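Local coordinates for protein ATP-citrate lyase beta-subunit (Chlorobium limicola, PDB 6HXJ) that probably catalyses, as part of ATP-citrate lyase, the interconversion of citrate, ATP and CoA with oxaloacetate, acetyl-CoA, ADP and phosphate, at residues 241-244 against 250-253; 262-267 against 305-310; 314-319 against 337-342; 346-351 against 375-380. All coordinates share one frame; numbering follows the deposited sequence.

Contact 1: 241-244 against 250-253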
loop_
_atom_site.group_PDB
_atom_site.type_symbol
_atom_site.label_atom_id
_atom_site.label_comp_id
_atom_site.label_asym_id
_atom_site.label_seq_id
_atom_site.Cartn_x
_atom_site.Cartn_y
_atom_site.Cartn_z
ATOM N N MET A 241 -14.801 -14.446 -49.874
ATOM C CA MET A 241 -13.333 -14.593 -49.899
ATOM C C MET A 241 -12.665 -13.606 -48.924
ATOM O O MET A 241 -11.625 -13.920 -48.333
ATOM C CB MET A 241 -12.756 -14.353 -51.304
ATOM C CG MET A 241 -13.175 -15.344 -52.343
ATOM S SD MET A 241 -12.254 -15.059 -53.886
ATOM C CE MET A 241 -10.515 -15.664 -53.428
ATOM N N GLU A 242 -13.255 -12.412 -48.775
ATOM C CA GLU A 242 -12.794 -11.361 -47.869
ATOM C C GLU A 242 -12.998 -11.854 -46.426
ATOM O O GLU A 242 -12.086 -11.781 -45.589
ATOM C CB GLU A 242 -13.599 -10.062 -48.171
ATOM C CG GLU A 242 -13.434 -8.911 -47.179
ATOM C CD GLU A 242 -14.668 -8.068 -46.880
ATOM O OE1 GLU A 242 -14.839 -7.678 -45.701
ATOM O OE2 GLU A 242 -15.456 -7.787 -47.815
ATOM N N ILE A 243 -14.214 -12.379 -46.171
ATOM C CA ILE A 243 -14.609 -12.932 -44.879
ATOM C C ILE A 243 -13.637 -14.047 -44.461
ATOM O O ILE A 243 -13.154 -14.026 -43.337
ATOM C CB ILE A 243 -16.103 -13.372 -44.843
ATOM C CG1 ILE A 243 -17.024 -12.137 -44.867
ATOM C CG2 ILE A 243 -16.392 -14.185 -43.560
ATOM C CD1 ILE A 243 -18.389 -12.384 -45.366
ATOM N N ASP A 244 -13.310 -14.971 -45.390
ATOM C CA ASP A 244 -12.402 -16.096 -45.174
ATOM C C ASP A 244 -10.994 -15.643 -44.805
ATOM O O ASP A 244 -10.448 -16.159 -43.833
ATOM C CB ASP A 244 -12.394 -17.049 -46.390
ATOM C CG ASP A 244 -11.806 -18.443 -46.199
ATOM O OD1 ASP A 244 -11.172 -18.691 -45.145
ATOM O OD2 ASP A 244 -11.958 -19.279 -47.113
ATOM N N SER A 250 -12.654 -21.341 -42.262
ATOM C CA SER A 250 -12.786 -21.265 -43.718
ATOM C C SER A 250 -14.244 -21.172 -44.191
ATOM O O SER A 250 -15.105 -21.925 -43.728
ATOM C CB SER A 250 -12.063 -22.444 -44.379
ATOM O OG SER A 250 -12.253 -22.500 -45.785
ATOM N N VAL A 251 -14.507 -20.221 -45.100
ATOM C CA VAL A 251 -15.802 -20.010 -45.763
ATOM C C VAL A 251 -15.570 -19.821 -47.270
ATOM O O VAL A 251 -14.788 -18.966 -47.682
ATOM C CB VAL A 251 -16.747 -18.947 -45.155
ATOM C CG1 VAL A 251 -17.362 -19.415 -43.842
ATOM C CG2 VAL A 251 -16.072 -17.588 -45.016
ATOM N N LYS A 252 -16.190 -20.691 -48.087
ATOM C CA LYS A 252 -16.035 -20.696 -49.539
ATOM C C LYS A 252 -17.414 -20.659 -50.191
ATOM O O LYS A 252 -18.341 -21.340 -49.745
ATOM C CB LYS A 252 -15.237 -21.945 -49.998
ATOM C CG LYS A 252 -13.874 -22.118 -49.321
ATOM C CD LYS A 252 -12.894 -22.847 -50.210
ATOM C CE LYS A 252 -11.468 -22.649 -49.754
ATOM N NZ LYS A 252 -10.494 -22.975 -50.834
ATOM N N PHE A 253 -17.569 -19.836 -51.219
ATOM C CA PHE A 253 -18.839 -19.769 -51.936
ATOM C C PHE A 253 -18.590 -19.610 -53.431
ATOM O O PHE A 253 -17.796 -18.759 -53.838
ATOM C CB PHE A 253 -19.769 -18.663 -51.387
ATOM C CG PHE A 253 -21.033 -18.439 -52.186
ATOM C CD1 PHE A 253 -22.151 -19.253 -52.000
ATOM C CD2 PHE A 253 -21.112 -17.409 -53.117
ATOM C CE1 PHE A 253 -23.321 -19.041 -52.737
ATOM C CE2 PHE A 253 -22.275 -17.206 -53.858
ATOM C CZ PHE A 253 -23.373 -18.021 -53.661
#
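Asp244, near the end of helix 235-246, lays its carboxylate against the backbone of Ser250 and Val251, where the chain has turned back as an edge strand. This helix-turn-strand unit opens a flavodoxin-like domain, and strand 250-255 is the antiparallel outermost strand added to its parallel sheet. With CG anti to the backbone N (chi1 -164°), the aspartate reaches straight across to the strand. OD1 comes over Ser250 CA at 3.4 Å, while OD2 takes a weak, bent hydrogen bond from Val251 N, 3.4 Å long with an angle of 141° at the hydrogen. Backbone bonds tie Ser250 and Lys252 to strand 287-292, so the N-H of Val251 faces the outer edge, and a short acidic side chain suits that place. With an alanine at Asp244, the Val251 N-H would probably lose this weak acceptor and Lys252 its nearby opposite charge; as it stands, Lys252 NZ lies 5.4 Å from Asp244 OD2 without touching it. Ser250 turns its CB mainly away from the helix, and its OG bonds to Glu290; its side chain lies about 7 Å from a bound citrate. One residue back along the helix the contact becomes apolar: beta-branched Ile243, which also packs on Trp298 and Ala302, meets Val251 at an oblique angle, methyl against methyl, with Ile243 CG2 3.7 Å from Val251 CG2.

Contact 2: 262-267 against 305-310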
loop_
_atom_site.group_PDB
_atom_site.type_symbol
_atom_site.label_atom_id
_atom_site.label_comp_id
_atom_site.label_asym_id
_atom_site.label_seq_id
_atom_site.Cartn_x
_atom_site.Cartn_y
_atom_site.Cartn_z
ATOM N N ALA A 262 -29.713 -25.728 -53.374
ATOM C CA ALA A 262 -28.666 -24.937 -52.724
ATOM C C ALA A 262 -27.950 -25.651 -51.568
ATOM O O ALA A 262 -28.581 -26.113 -50.619
ATOM C CB ALA A 262 -29.230 -23.593 -52.268
ATOM N N LEU A 263 -26.636 -25.730 -51.661
ATOM C CA LEU A 263 -25.839 -26.392 -50.637
ATOM C C LEU A 263 -25.270 -25.407 -49.617
ATOM O O LEU A 263 -24.719 -24.378 -50.004
ATOM C CB LEU A 263 -24.680 -27.208 -51.274
ATOM C CG LEU A 263 -24.985 -28.130 -52.451
ATOM C CD1 LEU A 263 -23.697 -28.594 -53.110
ATOM C CD2 LEU A 263 -25.873 -29.296 -52.019
ATOM N N LEU A 264 -25.386 -25.750 -48.323
ATOM C CA LEU A 264 -24.830 -25.041 -47.171
ATOM C C LEU A 264 -24.194 -26.145 -46.305
ATOM O O LEU A 264 -24.655 -26.488 -45.212
ATOM C CB LEU A 264 -25.922 -24.233 -46.418
ATOM C CG LEU A 264 -25.542 -23.498 -45.094
ATOM C CD1 LEU A 264 -24.314 -22.613 -45.237
ATOM C CD2 LEU A 264 -26.711 -22.721 -44.544
ATOM N N THR A 265 -23.148 -26.747 -46.847
ATOM C CA THR A 265 -22.522 -27.909 -46.234
ATOM C C THR A 265 -21.166 -27.617 -45.541
ATOM O O THR A 265 -20.394 -26.729 -45.935
ATOM C CB THR A 265 -22.435 -29.033 -47.279
ATOM O OG1 THR A 265 -21.751 -28.511 -48.419
ATOM C CG2 THR A 265 -23.832 -29.523 -47.726
ATOM N N ALA A 266 -20.907 -28.398 -44.491
ATOM C CA ALA A 266 -19.714 -28.306 -43.662
ATOM C C ALA A 266 -18.583 -29.239 -44.134
ATOM O O ALA A 266 -18.793 -30.453 -44.287
ATOM C CB ALA A 266 -20.081 -28.628 -42.233
ATOM N N GLY A 267 -17.394 -28.650 -44.340
ATOM C CA GLY A 267 -16.197 -29.347 -44.797
ATOM C C GLY A 267 -16.145 -29.529 -46.302
ATOM O O GLY A 267 -17.168 -29.820 -46.932
ATOM N N GLU A 305 -26.867 -16.296 -45.325
ATOM C CA GLU A 305 -27.572 -15.166 -45.920
ATOM C C GLU A 305 -27.407 -15.120 -47.442
ATOM O O GLU A 305 -28.414 -15.054 -48.152
ATOM C CB GLU A 305 -27.177 -13.859 -45.231
ATOM C CG GLU A 305 -27.942 -13.707 -43.925
ATOM C CD GLU A 305 -27.618 -12.503 -43.059
ATOM O OE1 GLU A 305 -27.303 -11.426 -43.616
ATOM O OE2 GLU A 305 -27.741 -12.627 -41.817
ATOM N N THR A 306 -26.160 -15.274 -47.928
ATOM C CA THR A 306 -25.796 -15.306 -49.350
ATOM C C THR A 306 -26.554 -16.428 -50.101
ATOM O O THR A 306 -27.087 -16.188 -51.192
ATOM C CB THR A 306 -24.258 -15.501 -49.472
ATOM O OG1 THR A 306 -23.565 -14.565 -48.653
ATOM C CG2 THR A 306 -23.745 -15.412 -50.901
ATOM N N ILE A 307 -26.598 -17.641 -49.496
ATOM C CA ILE A 307 -27.239 -18.838 -50.057
ATOM C C ILE A 307 -28.758 -18.641 -50.203
ATOM O O ILE A 307 -29.343 -19.047 -51.208
ATOM C CB ILE A 307 -26.828 -20.101 -49.256
ATOM C CG1 ILE A 307 -25.347 -20.398 -49.552
ATOM C CG2 ILE A 307 -27.678 -21.347 -49.622
ATOM C CD1 ILE A 307 -24.638 -21.063 -48.492
ATOM N N CYS A 308 -29.374 -17.968 -49.230
ATOM C CA CYS A 308 -30.804 -17.670 -49.209
ATOM C C CYS A 308 -31.178 -16.626 -50.275
ATOM O O CYS A 308 -32.274 -16.699 -50.840
ATOM C CB CYS A 308 -31.228 -17.228 -47.813
ATOM S SG CYS A 308 -30.872 -18.431 -46.486
ATOM N N ARG A 309 -30.262 -15.666 -50.546
ATOM C CA ARG A 309 -30.444 -14.611 -51.548
ATOM C C ARG A 309 -30.480 -15.174 -52.994
ATOM O O ARG A 309 -31.004 -14.505 -53.879
ATOM C CB ARG A 309 -29.358 -13.523 -51.399
ATOM C CG ARG A 309 -29.528 -12.579 -50.200
ATOM C CD ARG A 309 -28.276 -11.732 -49.965
ATOM N NE ARG A 309 -28.137 -11.297 -48.566
ATOM C CZ ARG A 309 -26.994 -10.904 -47.996
ATOM N NH1 ARG A 309 -25.866 -10.880 -48.698
ATOM N NH2 ARG A 309 -26.971 -10.540 -46.720
ATOM N N LEU A 310 -29.971 -16.414 -53.220
ATOM C CA LEU A 310 -29.908 -17.107 -54.529
ATOM C C LEU A 310 -31.266 -17.270 -55.265
ATOM O O LEU A 310 -32.276 -17.597 -54.627
ATOM C CB LEU A 310 -29.207 -18.479 -54.404
ATOM C CG LEU A 310 -27.700 -18.456 -54.159
ATOM C CD1 LEU A 310 -27.215 -19.804 -53.689
ATOM C CD2 LEU A 310 -26.930 -18.083 -55.403
#
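Ile307, on the last turns of helix 297-309, packs its two branches against alternate residues of strand 261-266, Ala262 and Leu264. The apolar contacts carry the interface. CG2 of Ile307 meets Ala262 CB at 3.8 Å, and its other branch ends in CD1, 3.6 Å from Leu264 CD1. With CG2 anti to the backbone N and CG1 beside it (chi1 -70°), one branch is aimed at Ala262 and the other at Leu264. The small Ala262 lets the helix come near, its CA lying 6.8 Å from the CA of Ile307, whereas the longer Leu264 reaches toward the helix and crosses the isoleucine at a slant. Trimming Ile307 to an alanine would probably open a gap between the facing Ala262 and Leu264 and leave Leu264 CD1 without its methyl partner. One contact is mixed in character: Ile307 CD1 rests 3.6 Å from Leu263 O, a carbonyl whose hydrogen bond comes from Asn287. Charge is kept to the outer side of the helix, where Arg309 NH2 forms a salt bridge with Glu305 OE1, one turn back, at 3.2 Å. Phe253 of the edge strand and Ala289 also pack on Ile307. Helix 297-309 links strand 287-292 to strand 315-318 and passes over strand 261-266, which lies between them, as a parallel beta-alpha-beta crossover of the flavodoxin-like fold.

Contact 3: 314-319 against 337-342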
loop_
_atom_site.group_PDB
_atom_site.type_symbol
_atom_site.label_atom_id
_atom_site.label_comp_id
_atom_site.label_asym_id
_atom_site.label_seq_id
_atom_site.Cartn_x
_atom_site.Cartn_y
_atom_site.Cartn_z
ATOM N N LYS A 314 -35.219 -24.296 -54.678
ATOM C CA LYS A 314 -36.351 -25.034 -54.113
ATOM C C LYS A 314 -36.057 -25.655 -52.738
ATOM O O LYS A 314 -36.928 -25.604 -51.870
ATOM C CB LYS A 314 -36.895 -26.084 -55.112
ATOM C CG LYS A 314 -37.753 -25.474 -56.222
ATOM C CD LYS A 314 -37.524 -26.121 -57.595
ATOM C CE LYS A 314 -38.767 -26.742 -58.201
ATOM N NZ LYS A 314 -39.768 -25.731 -58.643
ATOM N N HIS A 315 -34.856 -26.265 -52.545
ATOM C CA HIS A 315 -34.429 -26.916 -51.290
ATOM C C HIS A 315 -33.126 -26.310 -50.827
ATOM O O HIS A 315 -32.353 -25.824 -51.651
ATOM C CB HIS A 315 -34.217 -28.446 -51.486
ATOM C CG HIS A 315 -35.350 -29.126 -52.183
ATOM N ND1 HIS A 315 -36.496 -29.498 -51.498
ATOM C CD2 HIS A 315 -35.520 -29.391 -53.502
ATOM C CE1 HIS A 315 -37.307 -30.015 -52.411
ATOM N NE2 HIS A 315 -36.764 -29.973 -53.629
ATOM N N ILE A 316 -32.855 -26.381 -49.514
ATOM C CA ILE A 316 -31.560 -25.985 -48.932
ATOM C C ILE A 316 -30.993 -27.253 -48.267
ATOM O O ILE A 316 -31.701 -27.892 -47.483
ATOM C CB ILE A 316 -31.587 -24.782 -47.917
ATOM C CG1 ILE A 316 -32.312 -23.521 -48.460
ATOM C CG2 ILE A 316 -30.156 -24.417 -47.415
ATOM C CD1 ILE A 316 -32.708 -22.535 -47.383
ATOM N N ILE A 317 -29.737 -27.627 -48.625
ATOM C CA ILE A 317 -29.076 -28.782 -48.042
ATOM C C ILE A 317 -28.052 -28.299 -47.036
ATOM O O ILE A 317 -26.969 -27.835 -47.404
ATOM C CB ILE A 317 -28.495 -29.797 -49.084
ATOM C CG1 ILE A 317 -29.531 -30.249 -50.149
ATOM C CG2 ILE A 317 -27.843 -31.011 -48.406
ATOM C CD1 ILE A 317 -30.840 -30.865 -49.672
ATOM N N VAL A 318 -28.430 -28.384 -45.753
ATOM C CA VAL A 318 -27.597 -28.003 -44.621
ATOM C C VAL A 318 -27.026 -29.320 -44.112
ATOM O O VAL A 318 -27.537 -29.906 -43.154
ATOM C CB VAL A 318 -28.390 -27.200 -43.538
ATOM C CG1 VAL A 318 -27.465 -26.689 -42.442
ATOM C CG2 VAL A 318 -29.151 -26.035 -44.160
ATOM N N GLY A 319 -26.032 -29.831 -44.827
ATOM C CA GLY A 319 -25.409 -31.108 -44.508
ATOM C C GLY A 319 -23.990 -31.033 -44.004
ATOM O O GLY A 319 -23.391 -29.960 -43.875
ATOM N N ASN A 337 -29.593 -17.691 -37.280
ATOM C CA ASN A 337 -29.668 -16.227 -37.373
ATOM C C ASN A 337 -29.817 -15.747 -38.822
ATOM O O ASN A 337 -30.738 -14.978 -39.109
ATOM C CB ASN A 337 -28.513 -15.574 -36.639
ATOM C CG ASN A 337 -28.832 -15.510 -35.174
ATOM O OD1 ASN A 337 -29.860 -14.931 -34.773
ATOM N ND2 ASN A 337 -28.031 -16.201 -34.361
ATOM N N GLY A 338 -29.022 -16.321 -39.723
ATOM C CA GLY A 338 -29.086 -16.042 -41.152
ATOM C C GLY A 338 -30.357 -16.536 -41.821
ATOM O O GLY A 338 -30.767 -15.968 -42.832
ATOM N N PHE A 339 -30.979 -17.608 -41.286
ATOM C CA PHE A 339 -32.249 -18.135 -41.804
ATOM C C PHE A 339 -33.400 -17.235 -41.382
ATOM O O PHE A 339 -34.310 -17.007 -42.170
ATOM C CB PHE A 339 -32.509 -19.566 -41.313
ATOM C CG PHE A 339 -31.914 -20.682 -42.137
ATOM C CD1 PHE A 339 -31.599 -20.490 -43.484
ATOM C CD2 PHE A 339 -31.730 -21.940 -41.592
ATOM C CE1 PHE A 339 -31.054 -21.521 -44.248
ATOM C CE2 PHE A 339 -31.205 -22.981 -42.366
ATOM C CZ PHE A 339 -30.862 -22.761 -43.686
ATOM N N ARG A 340 -33.347 -16.724 -40.138
ATOM C CA ARG A 340 -34.308 -15.807 -39.548
ATOM C C ARG A 340 -34.243 -14.458 -40.264
ATOM O O ARG A 340 -35.290 -13.866 -40.561
ATOM C CB ARG A 340 -34.001 -15.633 -38.052
ATOM C CG ARG A 340 -34.396 -16.826 -37.183
ATOM C CD ARG A 340 -34.721 -16.430 -35.763
ATOM N NE ARG A 340 -33.694 -16.685 -34.745
ATOM C CZ ARG A 340 -33.777 -17.629 -33.809
ATOM N NH1 ARG A 340 -34.776 -18.505 -33.823
ATOM N NH2 ARG A 340 -32.808 -17.767 -32.912
ATOM N N GLU A 341 -33.004 -13.995 -40.560
ATOM C CA GLU A 341 -32.727 -12.737 -41.263
ATOM C C GLU A 341 -33.281 -12.778 -42.701
ATOM O O GLU A 341 -33.894 -11.832 -43.181
ATOM C CB GLU A 341 -31.205 -12.461 -41.262
ATOM C CG GLU A 341 -30.823 -11.000 -41.485
ATOM C CD GLU A 341 -30.755 -10.441 -42.902
ATOM O OE1 GLU A 341 -30.945 -11.207 -43.879
ATOM O OE2 GLU A 341 -30.484 -9.224 -43.031
ATOM N N SER A 342 -33.079 -13.901 -43.355
ATOM C CA SER A 342 -33.499 -14.142 -44.723
ATOM C C SER A 342 -35.012 -14.325 -44.831
ATOM O O SER A 342 -35.597 -13.868 -45.808
ATOM C CB SER A 342 -32.775 -15.364 -45.275
ATOM O OG SER A 342 -31.369 -15.180 -45.231
#
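Phe339 of helix 328-344 points its ring at Ile316 and Val318, two residues of strand 315-318 whose side chains rise on the same side of the sheet. From CB the side chain heads toward the strand, with CG anti to the carbonyl carbon (chi1 -87°), and the near end of the ring leaves the strand to its far end. CE1 is the first atom to touch, 3.7 Å from Ile316 CD1. On the other flank CE2 lies 4.1 Å from Val318 CG2. At the tip, CZ fits between the two aliphatic side chains, 3.7 Å from Val318 CG2 and 4.1 Å from Ile316 CG2. The valine methyl sits at the ring edge, close to its plane. A phenylalanine suits this place because it is long enough to meet Ile316 partway across the 10.6 Å between Ile316 CA and Phe339 CA, while the beta-branched residues suit the extended strand. Ile353 of the next strand and Leu348 also pack on Phe339. On the helix itself, Gly338 O accepts two bonds, from Ser342 N at 3.1 Å and from Ser342 OG, so the buried hydroxyl is satisfied within one turn. The facing segments join by apolar contacts with no hydrogen bond between them, which suggests that, here at least, close fit and exclusion of water rather than directed bonds join helix and strand of this beta-alpha-beta unit.

Contact 4: 346-351 against 375-380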
loop_
_atom_site.group_PDB
_atom_site.type_symbol
_atom_site.label_atom_id
_atom_site.label_comp_id
_atom_site.label_asym_id
_atom_site.label_seq_id
_atom_site.Cartn_x
_atom_site.Cartn_y
_atom_site.Cartn_z
ATOM N N GLY A 346 -38.254 -12.018 -46.686
ATOM C CA GLY A 346 -39.126 -12.724 -47.621
ATOM C C GLY A 346 -38.423 -13.628 -48.616
ATOM O O GLY A 346 -38.970 -13.925 -49.687
ATOM N N TYR A 347 -37.217 -14.084 -48.272
ATOM C CA TYR A 347 -36.426 -14.913 -49.181
ATOM C C TYR A 347 -36.742 -16.414 -49.147
ATOM O O TYR A 347 -36.631 -17.091 -50.180
ATOM C CB TYR A 347 -34.924 -14.701 -48.953
ATOM C CG TYR A 347 -34.382 -13.451 -49.607
ATOM C CD1 TYR A 347 -34.129 -13.409 -50.977
ATOM C CD2 TYR A 347 -34.080 -12.323 -48.852
ATOM C CE1 TYR A 347 -33.611 -12.265 -51.582
ATOM C CE2 TYR A 347 -33.566 -11.172 -49.445
ATOM C CZ TYR A 347 -33.335 -11.145 -50.812
ATOM O OH TYR A 347 -32.824 -10.006 -51.391
ATOM N N LEU A 348 -37.078 -16.941 -47.948
ATOM C CA LEU A 348 -37.328 -18.371 -47.748
ATOM C C LEU A 348 -38.825 -18.764 -47.769
ATOM O O LEU A 348 -39.268 -19.597 -46.968
ATOM C CB LEU A 348 -36.623 -18.869 -46.464
ATOM C CG LEU A 348 -35.120 -18.591 -46.332
ATOM C CD1 LEU A 348 -34.637 -18.918 -44.935
ATOM C CD2 LEU A 348 -34.301 -19.284 -47.419
ATOM N N GLU A 349 -39.579 -18.212 -48.742
ATOM C CA GLU A 349 -40.998 -18.498 -48.935
ATOM C C GLU A 349 -41.160 -19.746 -49.826
ATOM O O GLU A 349 -40.767 -19.729 -50.999
ATOM C CB GLU A 349 -41.718 -17.274 -49.535
ATOM C CG GLU A 349 -41.743 -16.050 -48.626
ATOM C CD GLU A 349 -42.545 -14.850 -49.120
ATOM O OE1 GLU A 349 -41.957 -13.749 -49.225
ATOM O OE2 GLU A 349 -43.766 -14.996 -49.369
ATOM N N GLY A 350 -41.652 -20.834 -49.229
ATOM C CA GLY A 350 -41.889 -22.091 -49.927
ATOM C C GLY A 350 -40.736 -23.068 -49.923
ATOM O O GLY A 350 -40.950 -24.275 -50.085
ATOM N N VAL A 351 -39.503 -22.568 -49.727
ATOM C CA VAL A 351 -38.292 -23.391 -49.685
ATOM C C VAL A 351 -38.282 -24.320 -48.457
ATOM O O VAL A 351 -38.686 -23.921 -47.355
ATOM C CB VAL A 351 -36.988 -22.563 -49.803
ATOM C CG1 VAL A 351 -36.980 -21.721 -51.070
ATOM C CG2 VAL A 351 -36.816 -21.687 -48.589
ATOM N N GLU A 375 -41.471 -21.474 -36.005
ATOM C CA GLU A 375 -41.387 -20.179 -36.661
ATOM C C GLU A 375 -41.915 -20.230 -38.101
ATOM O O GLU A 375 -41.836 -19.225 -38.803
ATOM C CB GLU A 375 -39.956 -19.636 -36.592
ATOM C CG GLU A 375 -39.541 -19.219 -35.189
ATOM C CD GLU A 375 -38.058 -18.971 -35.020
ATOM O OE1 GLU A 375 -37.433 -19.653 -34.173
ATOM O OE2 GLU A 375 -37.525 -18.084 -35.726
ATOM N N GLY A 376 -42.461 -21.374 -38.516
ATOM C CA GLY A 376 -43.067 -21.565 -39.833
ATOM C C GLY A 376 -42.183 -22.076 -40.958
ATOM O O GLY A 376 -42.616 -22.103 -42.118
ATOM N N PHE A 377 -40.940 -22.485 -40.631
ATOM C CA PHE A 377 -39.980 -23.012 -41.607
ATOM C C PHE A 377 -40.304 -24.469 -41.936
ATOM O O PHE A 377 -40.535 -25.268 -41.014
ATOM C CB PHE A 377 -38.544 -22.942 -41.048
ATOM C CG PHE A 377 -37.929 -21.570 -41.008
ATOM C CD1 PHE A 377 -37.164 -21.105 -42.067
ATOM C CD2 PHE A 377 -38.057 -20.766 -39.883
ATOM C CE1 PHE A 377 -36.574 -19.843 -42.021
ATOM C CE2 PHE A 377 -37.484 -19.493 -39.846
ATOM C CZ PHE A 377 -36.734 -19.049 -40.907
ATOM N N ASP A 378 -40.276 -24.825 -43.246
ATOM C CA ASP A 378 -40.469 -26.205 -43.727
ATOM C C ASP A 378 -39.093 -26.959 -43.586
ATOM O O ASP A 378 -38.472 -27.374 -44.569
ATOM C CB ASP A 378 -40.993 -26.180 -45.180
ATOM C CG ASP A 378 -41.749 -27.424 -45.631
ATOM O OD1 ASP A 378 -41.211 -28.544 -45.470
ATOM O OD2 ASP A 378 -42.832 -27.271 -46.234
ATOM N N ILE A 379 -38.628 -27.091 -42.335
ATOM C CA ILE A 379 -37.328 -27.658 -41.996
ATOM C C ILE A 379 -37.425 -29.109 -41.475
ATOM O O ILE A 379 -38.164 -29.391 -40.523
ATOM C CB ILE A 379 -36.555 -26.691 -41.024
ATOM C CG1 ILE A 379 -35.105 -27.158 -40.763
ATOM C CG2 ILE A 379 -37.301 -26.410 -39.708
ATOM C CD1 ILE A 379 -34.176 -26.058 -40.300
ATOM N N HIS A 380 -36.657 -30.023 -42.122
ATOM C CA HIS A 380 -36.508 -31.440 -41.743
ATOM C C HIS A 380 -35.085 -31.601 -41.212
ATOM O O HIS A 380 -34.121 -31.293 -41.923
ATOM C CB HIS A 380 -36.794 -32.394 -42.931
ATOM C CG HIS A 380 -38.146 -32.187 -43.554
ATOM N ND1 HIS A 380 -38.358 -31.215 -44.529
ATOM C CD2 HIS A 380 -39.324 -32.797 -43.288
ATOM C CE1 HIS A 380 -39.646 -31.275 -44.824
ATOM N NE2 HIS A 380 -40.269 -32.217 -44.111
#
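The ring of Phe377 receives Leu348 at its edge: the leucine methyl CD1 lies near the ring plane, 3.6 Å from CE1. Another part of the rim, again in plane, meets Glu375 CB from its own segment, and Lys343 makes a cation-pi contact with the ring. Farther along its strand a second flat group, the imidazole of His380, stacks with the indole of Trp354 on the adjacent strand 352-356. Leu348 reaches toward the ring with CG anti to its carbonyl carbon (chi1 -54°), and the two side chains cross at a slant. A flexible branched leucine is well suited to such an edge, since it can fill the corner between Phe377 and Phe339. Beyond this pair the contact is slight: Asp378 CB comes within 3.9 Å of Val351 O, while its carboxylate forms a salt bridge with Lys352. Asp378 is also the centre of an inverse gamma turn, closed by a weak bond from Ile379 N to Phe377 O. Glycines serve the bends: Gly346 ends helix 328-344 in a Schellman motif, and Gly350 and Gly376 take positive phi values that side chains would resist. Loop 346-351 is the return from helix to strand 352-356 in a right-handed beta-alpha-beta unit, and here it packs against the entry to strand 378-382, the outermost parallel strand of the flavodoxin-like sheet.

How the contacts relate
Following the chain, the four contacts close one after another, with none nested or crossing. Contact 1 closes a short connection of five residues between a helix and the edge strand of the mixed sheet. Contact 2 then closes a longer loop of 37 residues, and Phe253 of contact 1 packs on Thr306, Ile307 and Leu310 there. Contact 3 follows on the neighbouring strand: Ala262 O and Ile317 N are 2.8 Å apart, probably hydrogen-bonded, and Cys308 lies against Ser342. Contact 4 ends the series at the opposite edge of the sheet, joined to contact 3 by the salt bridge Arg340-Glu375. Together they tie helices 235-246, 297-309 and 328-344, and the loop after the last, to one sheet.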